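Local coordinates for general Secretion Pathway Protein (Vibrio vulnificus, PDB 4G54) that probably binds peptidoglycan in the periplasm as part of the EpsAB fusion protein of the type II secretion system, at residues Trp41-Thr46 / Ser58-Gln63; Gln183-Asp188 / Leu196-His201. All coordinates share one frame; numbering follows the deposited sequence.

Contact 1 (Trp41-Thr46 / Ser58-Gln63)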
ATOM      1  N   TRP A  41      -8.256  -1.352  -2.650  1.00 21.22           N
ATOM      2  CA  TRP A  41      -7.773  -2.626  -2.163  1.00 22.36           C
ATOM      3  C   TRP A  41      -8.894  -3.677  -2.065  1.00 22.83           C
ATOM      4  O   TRP A  41      -8.669  -4.857  -1.680  1.00 26.81           O
ATOM      5  CB  TRP A  41      -7.096  -2.417  -0.794  1.00 20.61           C
ATOM      6  CG  TRP A  41      -5.812  -1.649  -0.876  1.00 20.27           C
ATOM      7  CD1 TRP A  41      -5.652  -0.352  -0.725  1.00 21.95           C
ATOM      8  CD2 TRP A  41      -4.514  -2.211  -1.091  1.00 20.88           C
ATOM      9  NE1 TRP A  41      -4.317   0.014  -0.832  1.00 20.88           N
ATOM     10  CE2 TRP A  41      -3.584  -1.140  -1.051  1.00 21.92           C
ATOM     11  CE3 TRP A  41      -4.061  -3.520  -1.291  1.00 20.54           C
ATOM     12  CZ2 TRP A  41      -2.152  -1.350  -1.211  1.00 21.32           C
ATOM     13  CZ3 TRP A  41      -2.674  -3.731  -1.452  1.00 18.76           C
ATOM     14  CH2 TRP A  41      -1.775  -2.655  -1.443  1.00 21.04           C
ATOM     15  N   GLY A  42     -10.122  -3.299  -2.436  1.00 23.12           N
ATOM     16  CA  GLY A  42     -11.256  -4.239  -2.367  1.00 23.26           C
ATOM     17  C   GLY A  42     -12.052  -4.247  -1.069  1.00 23.44           C
ATOM     18  O   GLY A  42     -12.894  -5.196  -0.878  1.00 25.63           O
ATOM     19  N   TYR A  43     -11.801  -3.278  -0.172  1.00 22.20           N
ATOM     20  CA  TYR A  43     -12.372  -3.318   1.144  1.00 20.66           C
ATOM     21  C   TYR A  43     -13.322  -2.177   1.440  1.00 20.31           C
ATOM     22  O   TYR A  43     -13.109  -1.042   1.019  1.00 19.15           O
ATOM     23  CB  TYR A  43     -11.303  -3.315   2.218  1.00 20.23           C
ATOM     24  CG  TYR A  43     -10.514  -4.598   2.155  1.00 19.73           C
ATOM     25  CD1 TYR A  43     -11.104  -5.823   2.527  1.00 20.69           C
ATOM     26  CD2 TYR A  43      -9.178  -4.631   1.716  1.00 21.90           C
ATOM     27  CE1 TYR A  43     -10.380  -7.032   2.480  1.00 24.58           C
ATOM     28  CE2 TYR A  43      -8.456  -5.838   1.683  1.00 27.29           C
ATOM     29  CZ  TYR A  43      -9.096  -7.028   2.070  1.00 28.65           C
ATOM     30  OH  TYR A  43      -8.505  -8.271   1.996  1.00 34.89           O
ATOM     31  N   ARG A  44     -14.349  -2.537   2.244  1.00 22.26           N
ATOM     32  CA  ARG A  44     -15.247  -1.603   2.838  1.00 24.90           C
ATOM     33  C   ARG A  44     -14.688  -1.205   4.235  1.00 26.98           C
ATOM     34  O   ARG A  44     -14.624  -2.009   5.187  1.00 32.81           O
ATOM     35  CB  ARG A  44     -16.683  -2.227   2.829  1.00 30.56           C
ATOM     36  CG  ARG A  44     -17.802  -1.402   3.447  1.00 41.93           C
ATOM     37  CD  ARG A  44     -19.087  -2.266   3.448  1.00 50.12           C
ATOM     38  NE  ARG A  44     -18.849  -3.630   3.994  1.00 57.93           N
ATOM     39  CZ  ARG A  44     -19.048  -4.774   3.329  1.00 58.53           C
ATOM     40  NH1 ARG A  44     -19.511  -4.747   2.083  1.00 60.27           N
ATOM     41  NH2 ARG A  44     -18.797  -5.948   3.912  1.00 54.94           N
ATOM     42  N   ALA A  45     -14.337   0.050   4.383  1.00 24.48           N
ATOM     43  CA  ALA A  45     -13.714   0.537   5.630  1.00 23.58           C
ATOM     44  C   ALA A  45     -14.753   1.174   6.525  1.00 26.10           C
ATOM     45  O   ALA A  45     -15.659   1.855   6.029  1.00 27.21           O
ATOM     46  CB  ALA A  45     -12.660   1.557   5.272  1.00 23.99           C
ATOM     47  N   THR A  46     -14.601   0.993   7.838  1.00 23.84           N
ATOM     48  CA  THR A  46     -15.459   1.672   8.774  1.00 25.15           C
ATOM     49  C   THR A  46     -14.924   3.023   9.193  1.00 24.36           C
ATOM     50  O   THR A  46     -13.793   3.369   8.918  1.00 23.71           O
ATOM     51  CB  THR A  46     -15.727   0.802  10.082  1.00 26.24           C
ATOM     52  OG1 THR A  46     -14.570   0.936  10.890  1.00 27.10           O
ATOM     53  CG2 THR A  46     -16.000  -0.708   9.774  1.00 26.28           C
ATOM     54  N   SER A  58      -7.117  -3.333  11.778  1.00 19.69           N
ATOM     55  CA  SER A  58      -7.179  -4.472  10.827  1.00 17.27           C
ATOM     56  C   SER A  58      -5.702  -4.779  10.491  1.00 18.93           C
ATOM     57  O   SER A  58      -4.802  -4.147  11.112  1.00 18.43           O
ATOM     58  CB  SER A  58      -7.913  -4.062   9.530  1.00 18.40           C
ATOM     59  OG  SER A  58      -7.088  -3.218   8.708  1.00 20.17           O
ATOM     60  N   ILE A  59      -5.449  -5.687   9.542  1.00 18.68           N
ATOM     61  CA  ILE A  59      -4.043  -5.963   9.175  1.00 18.26           C
ATOM     62  C   ILE A  59      -3.416  -4.791   8.407  1.00 17.93           C
ATOM     63  O   ILE A  59      -2.222  -4.757   8.245  1.00 17.94           O
ATOM     64  CB  ILE A  59      -3.863  -7.247   8.387  1.00 19.41           C
ATOM     65  CG1 ILE A  59      -4.655  -7.145   7.067  1.00 23.24           C
ATOM     66  CG2 ILE A  59      -4.425  -8.396   9.326  1.00 21.49           C
ATOM     67  CD1 ILE A  59      -4.126  -8.037   5.905  1.00 33.05           C
ATOM     68  N   PHE A  60      -4.206  -3.786   8.017  1.00 17.26           N
ATOM     69  CA  PHE A  60      -3.636  -2.669   7.287  1.00 17.77           C
ATOM     70  C   PHE A  60      -2.892  -1.727   8.183  1.00 18.41           C
ATOM     71  O   PHE A  60      -3.313  -1.450   9.364  1.00 20.84           O
ATOM     72  CB  PHE A  60      -4.691  -1.892   6.467  1.00 16.19           C
ATOM     73  CG  PHE A  60      -4.977  -2.444   5.109  1.00 17.00           C
ATOM     74  CD1 PHE A  60      -5.665  -3.618   4.991  1.00 19.93           C
ATOM     75  CD2 PHE A  60      -4.522  -1.785   3.939  1.00 18.21           C
ATOM     76  CE1 PHE A  60      -5.918  -4.181   3.749  1.00 23.28           C
ATOM     77  CE2 PHE A  60      -4.810  -2.298   2.701  1.00 19.22           C
ATOM     78  CZ  PHE A  60      -5.445  -3.502   2.561  1.00 20.81           C
ATOM     79  N   GLN A  61      -1.785  -1.183   7.687  1.00 15.84           N
ATOM     80  CA  GLN A  61      -1.067  -0.056   8.323  1.00 18.46           C
ATOM     81  C   GLN A  61      -1.507   1.207   7.607  1.00 18.94           C
ATOM     82  O   GLN A  61      -1.721   1.200   6.390  1.00 18.81           O
ATOM     83  CB  GLN A  61       0.424  -0.195   8.038  1.00 19.98           C
ATOM     84  CG  GLN A  61       1.408   0.359   8.974  1.00 32.30           C
ATOM     85  CD  GLN A  61       1.363  -0.337  10.321  1.00 37.15           C
ATOM     86  OE1 GLN A  61       2.010  -1.413  10.606  1.00 39.26           O
ATOM     87  NE2 GLN A  61       0.677   0.305  11.186  1.00 40.08           N
ATOM     88  N   CYS A  62      -1.584   2.313   8.357  1.00 19.77           N
ATOM     89  CA  CYS A  62      -1.935   3.631   7.800  1.00 19.36           C
ATOM     90  C   CYS A  62      -0.890   4.575   8.345  1.00 20.77           C
ATOM     91  O   CYS A  62      -0.611   4.544   9.552  1.00 22.60           O
ATOM     92  CB  CYS A  62      -3.338   4.040   8.276  1.00 20.15           C
ATOM     93  SG  CYS A  62      -3.865   5.568   7.333  1.00 24.58           S
ATOM     94  N   GLN A  63      -0.210   5.328   7.449  1.00 20.39           N
ATOM     95  CA  GLN A  63       0.869   6.234   7.922  1.00 20.38           C
ATOM     96  C   GLN A  63       0.829   7.518   7.104  1.00 19.94           C
ATOM     97  O   GLN A  63       0.764   7.443   5.852  1.00 21.65           O
ATOM     98  CB  GLN A  63       2.240   5.466   7.736  1.00 21.27           C
ATOM     99  CG  GLN A  63       3.480   6.087   8.229  1.00 27.06           C
ATOM    100  CD  GLN A  63       4.720   5.237   7.774  1.00 28.64           C
ATOM    101  OE1 GLN A  63       4.906   5.035   6.586  1.00 30.53           O
ATOM    102  NE2 GLN A  63       5.559   4.800   8.714  1.00 27.87           N
TER

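Contact 2 (Gln183-Asp188 / Leu196-His201)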
ATOM      1  N   GLN A 183      17.830  -5.646  -0.775  1.00 16.26           N
ATOM      2  CA  GLN A 183      17.299  -4.387  -0.177  1.00 15.99           C
ATOM      3  C   GLN A 183      18.337  -3.607   0.680  1.00 20.05           C
ATOM      4  O   GLN A 183      17.948  -2.680   1.408  1.00 20.76           O
ATOM      5  CB  GLN A 183      16.051  -4.811   0.640  1.00 16.59           C
ATOM      6  CG  GLN A 183      14.902  -5.237  -0.308  1.00 17.07           C
ATOM      7  CD  GLN A 183      14.475  -4.131  -1.239  1.00 15.90           C
ATOM      8  OE1 GLN A 183      14.451  -4.382  -2.496  1.00 21.29           O
ATOM      9  NE2 GLN A 183      14.238  -2.928  -0.778  1.00 14.66           N
ATOM     10  N   ALA A 184      19.599  -4.025   0.622  1.00 19.00           N
ATOM     11  CA  ALA A 184      20.713  -3.307   1.319  1.00 20.16           C
ATOM     12  C   ALA A 184      20.473  -3.246   2.801  1.00 20.48           C
ATOM     13  O   ALA A 184      20.642  -2.175   3.458  1.00 22.35           O
ATOM     14  CB  ALA A 184      20.817  -1.872   0.706  1.00 21.87           C
ATOM     15  N   MET A 185      20.091  -4.371   3.401  1.00 17.88           N
ATOM     16  CA  MET A 185      19.822  -4.471   4.828  1.00 18.90           C
ATOM     17  C   MET A 185      20.744  -5.594   5.364  1.00 19.00           C
ATOM     18  O   MET A 185      21.145  -6.502   4.615  1.00 19.65           O
ATOM     19  CB  MET A 185      18.310  -4.879   5.049  1.00 21.43           C
ATOM     20  CG  MET A 185      17.358  -3.802   4.418  1.00 26.08           C
ATOM     21  SD  MET A 185      15.600  -4.122   4.864  1.00 28.11           S
ATOM     22  CE  MET A 185      15.956  -5.360   5.481  1.00 13.42           C
ATOM     23  N   THR A 186      20.960  -5.683   6.687  1.00 18.76           N
ATOM     24  CA  THR A 186      21.816  -6.675   7.247  1.00 18.52           C
ATOM     25  C   THR A 186      21.316  -8.097   6.861  1.00 17.12           C
ATOM     26  O   THR A 186      20.101  -8.337   7.062  1.00 18.37           O
ATOM     27  CB  THR A 186      21.854  -6.511   8.729  1.00 20.35           C
ATOM     28  OG1 THR A 186      22.518  -5.238   8.964  1.00 25.13           O
ATOM     29  CG2 THR A 186      22.670  -7.663   9.459  1.00 20.24           C
ATOM     30  N   GLU A 187      22.237  -8.997   6.413  1.00 17.24           N
ATOM     31  CA  GLU A 187      21.790 -10.288   5.849  1.00 16.28           C
ATOM     32  C   GLU A 187      21.885 -11.333   6.997  1.00 17.38           C
ATOM     33  O   GLU A 187      22.681 -12.312   6.882  1.00 18.95           O
ATOM     34  CB  GLU A 187      22.716 -10.598   4.699  1.00 19.27           C
ATOM     35  CG  GLU A 187      22.545  -9.626   3.547  1.00 19.90           C
ATOM     36  CD  GLU A 187      23.791  -9.613   2.665  1.00 23.43           C
ATOM     37  OE1 GLU A 187      24.327 -10.754   2.380  1.00 25.01           O
ATOM     38  OE2 GLU A 187      24.341  -8.496   2.334  1.00 26.89           O
ATOM     39  N   ASP A 188      21.070 -11.096   8.052  1.00 17.62           N
ATOM     40  CA  ASP A 188      21.084 -12.048   9.162  1.00 17.65           C
ATOM     41  C   ASP A 188      20.130 -13.207   9.025  1.00 18.59           C
ATOM     42  O   ASP A 188      20.180 -14.106   9.844  1.00 19.27           O
ATOM     43  CB  ASP A 188      20.865 -11.298  10.473  1.00 19.50           C
ATOM     44  CG  ASP A 188      19.556 -10.616  10.578  1.00 20.21           C
ATOM     45  OD1 ASP A 188      18.654 -10.841   9.771  1.00 19.26           O
ATOM     46  OD2 ASP A 188      19.398  -9.737  11.540  1.00 26.75           O
ATOM     47  N   LEU A 196      10.705  -7.326   7.598  1.00 13.89           N
ATOM     48  CA  LEU A 196       9.226  -7.506   7.317  1.00 14.38           C
ATOM     49  C   LEU A 196       8.547  -6.163   6.959  1.00 14.22           C
ATOM     50  O   LEU A 196       7.614  -6.191   6.112  1.00 14.71           O
ATOM     51  CB  LEU A 196       8.553  -8.119   8.527  1.00 12.87           C
ATOM     52  CG  LEU A 196       8.905  -9.629   8.751  1.00 14.18           C
ATOM     53  CD1 LEU A 196       8.234 -10.133  10.080  1.00 14.74           C
ATOM     54  CD2 LEU A 196       8.422 -10.516   7.563  1.00 15.61           C
ATOM     55  N   ALA A 197       9.028  -5.012   7.483  1.00 14.78           N
ATOM     56  CA  ALA A 197       8.404  -3.760   7.108  1.00 14.58           C
ATOM     57  C   ALA A 197       8.694  -3.469   5.639  1.00 15.25           C
ATOM     58  O   ALA A 197       7.740  -3.070   4.946  1.00 15.29           O
ATOM     59  CB  ALA A 197       8.882  -2.595   7.982  1.00 16.83           C
ATOM     60  N   ARG A 198       9.940  -3.666   5.210  1.00 14.00           N
ATOM     61  CA  ARG A 198      10.213  -3.430   3.803  1.00 14.17           C
ATOM     62  C   ARG A 198       9.480  -4.394   2.904  1.00 14.68           C
ATOM     63  O   ARG A 198       8.914  -3.957   1.908  1.00 15.16           O
ATOM     64  CB  ARG A 198      11.705  -3.593   3.622  1.00 14.48           C
ATOM     65  CG  ARG A 198      12.260  -3.325   2.157  1.00 15.54           C
ATOM     66  CD  ARG A 198      12.095  -1.818   1.761  1.00 18.91           C
ATOM     67  NE  ARG A 198      13.016  -1.037   2.611  1.00 20.73           N
ATOM     68  CZ  ARG A 198      14.349  -0.957   2.507  1.00 23.81           C
ATOM     69  NH1 ARG A 198      15.093  -0.301   3.426  1.00 30.91           N
ATOM     70  NH2 ARG A 198      15.026  -1.552   1.533  1.00 21.70           N
ATOM     71  N   LEU A 199       9.464  -5.702   3.270  1.00 12.20           N
ATOM     72  CA  LEU A 199       8.824  -6.700   2.413  1.00 12.45           C
ATOM     73  C   LEU A 199       7.338  -6.364   2.208  1.00 13.72           C
ATOM     74  O   LEU A 199       6.823  -6.373   1.064  1.00 14.52           O
ATOM     75  CB  LEU A 199       8.940  -8.081   3.106  1.00 13.80           C
ATOM     76  CG  LEU A 199       8.256  -9.179   2.322  1.00 14.36           C
ATOM     77  CD1 LEU A 199       8.943  -9.422   0.937  1.00 15.29           C
ATOM     78  CD2 LEU A 199       8.436 -10.439   3.174  1.00 14.98           C
ATOM     79  N   GLN A 200       6.659  -5.997   3.328  1.00 14.43           N
ATOM     80  CA  GLN A 200       5.207  -5.855   3.190  1.00 15.51           C
ATOM     81  C   GLN A 200       4.824  -4.478   2.664  1.00 15.81           C
ATOM     82  O   GLN A 200       3.727  -4.303   2.072  1.00 16.62           O
ATOM     83  CB  GLN A 200       4.569  -6.084   4.574  1.00 14.94           C
ATOM     84  CG  GLN A 200       4.607  -7.613   4.821  1.00 14.22           C
ATOM     85  CD  GLN A 200       4.254  -7.848   6.304  1.00 17.87           C
ATOM     86  OE1 GLN A 200       3.149  -8.272   6.598  1.00 18.27           O
ATOM     87  NE2 GLN A 200       5.150  -7.498   7.234  1.00 17.39           N
ATOM     88  N   HIS A 201       5.700  -3.455   2.768  1.00 14.96           N
ATOM     89  CA  HIS A 201       5.366  -2.218   2.076  1.00 17.07           C
ATOM     90  C   HIS A 201       5.564  -2.398   0.564  1.00 17.70           C
ATOM     91  O   HIS A 201       4.860  -1.759  -0.222  1.00 18.46           O
ATOM     92  CB  HIS A 201       6.233  -1.093   2.676  1.00 19.31           C
ATOM     93  CG  HIS A 201       5.916   0.252   2.086  1.00 18.43           C
ATOM     94  ND1 HIS A 201       4.930   1.105   2.534  1.00 23.05           N
ATOM     95  CD2 HIS A 201       6.489   0.845   1.003  1.00 16.95           C
ATOM     96  CE1 HIS A 201       4.904   2.188   1.754  1.00 17.10           C
ATOM     97  NE2 HIS A 201       5.816   2.041   0.805  1.00 22.16           N
TER
HETATM   98  O   HOH W   1      18.020  -0.236   2.652  1.00 22.18           O

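Contact 1 (Trp41-Thr46 / Ser58-Gln63)
An aromatic cluster of W41, Y43 and F60 joins the chain just after helix 30-40 to the start of strand 60-66. The F60 ring turns one edge to the face of the W41 indole, a T-shaped pair whose planes stand at 79° with the phenyl centroid 5.1 Å from that of the five-membered ring. F60 CE2 makes the approach, 3.8 Å from W41 CG, while F60 CZ also meets the W41 methylene, 3.9 Å from W41 CB. On the other side of CZ, F60 CE1 lies 3.7 Å from Y43 CE2; here the rings meet obliquely. Both W41 and Y43 set CG anti to the carbonyl carbon, beside the backbone N, which carries the two rings across to F60. Between them G42, at positive phi, closes the helix in a Schellman motif, and the chain then passes into the short strand 43-44, which pairs in parallel with strand 233-234. Within this GspA, peptidase C39-like region, strand 60-66 is an outermost strand of the six-stranded antiparallel sheet. Its entry is shaped by an ST turn: F60 N donates to S58 OG at 3.0 Å, with an N-H...O angle of 162°. Y38 from helix 30-40 also meets the F60 ring, and W209 makes an edge-to-face pair with W41. Two residues beyond F60, C62 is tied to C52 by a disulfide.

Contact 2 (Gln183-Asp188 / Leu196-His201)
The Schellman motif that ends helix 170-182 meets helix 193-202 through Q183, M185 and R198 in the putative peptidoglycan-binding domain. R198 NH2 donates to the backbone carbonyl Q183 O at 3.1 Å. The donor lies in the carbonyl plane on a lone pair, although the bond is bent (N-H...O 143°) and Q183 O is tilted from the guanidinium plane. A water doubles the link, giving a proton to Q183 O at 2.7 Å and accepting from R198 NH1 at 3.0 Å, so the two terminal nitrogens of R198 reach the same carbonyl, NH2 directly and NH1 through the water. The R198 side chain gets there with CG anti to the backbone N (chi1 -178°), then bends at chi2 and chi3. M185 SD sits over one guanidinium face, offset toward its rim and 4.1 Å from R198 NH1, and the same sulfur is 4.1 Å from R198 CB. On the helix, L196 O accepts from both Q200 N and Q200 NE2, the latter at 3.0 Å, from opposite faces of its plane; Q200 OE1 accepts a hydrogen bond from L134 N. A184, the C-prime residue at positive phi, turns the chain away from helix 170-182, as is characteristic of a Schellman helix end.

In the fold
Both segments of contact 1 precede those of contact 2 in the chain, 41-46/58-63 lying in the GspA, peptidase C39-like region and 183-188/196-201 in the putative peptidoglycan-binding domain. Their centres are 22 Å apart and their nearest atoms about 6 Å, without touching. They share no helix or strand, but the sheet edge of contact 1 lies near the helix of contact 2. Strand 125-131, neighbour of strand 60-66, carries W130, which touches Q61 and Q63 and also pairs its ring with H201. The chain just after it hydrogen-bonds to both, M132 with I59 and L134 with Q200, so the two regions are packed together.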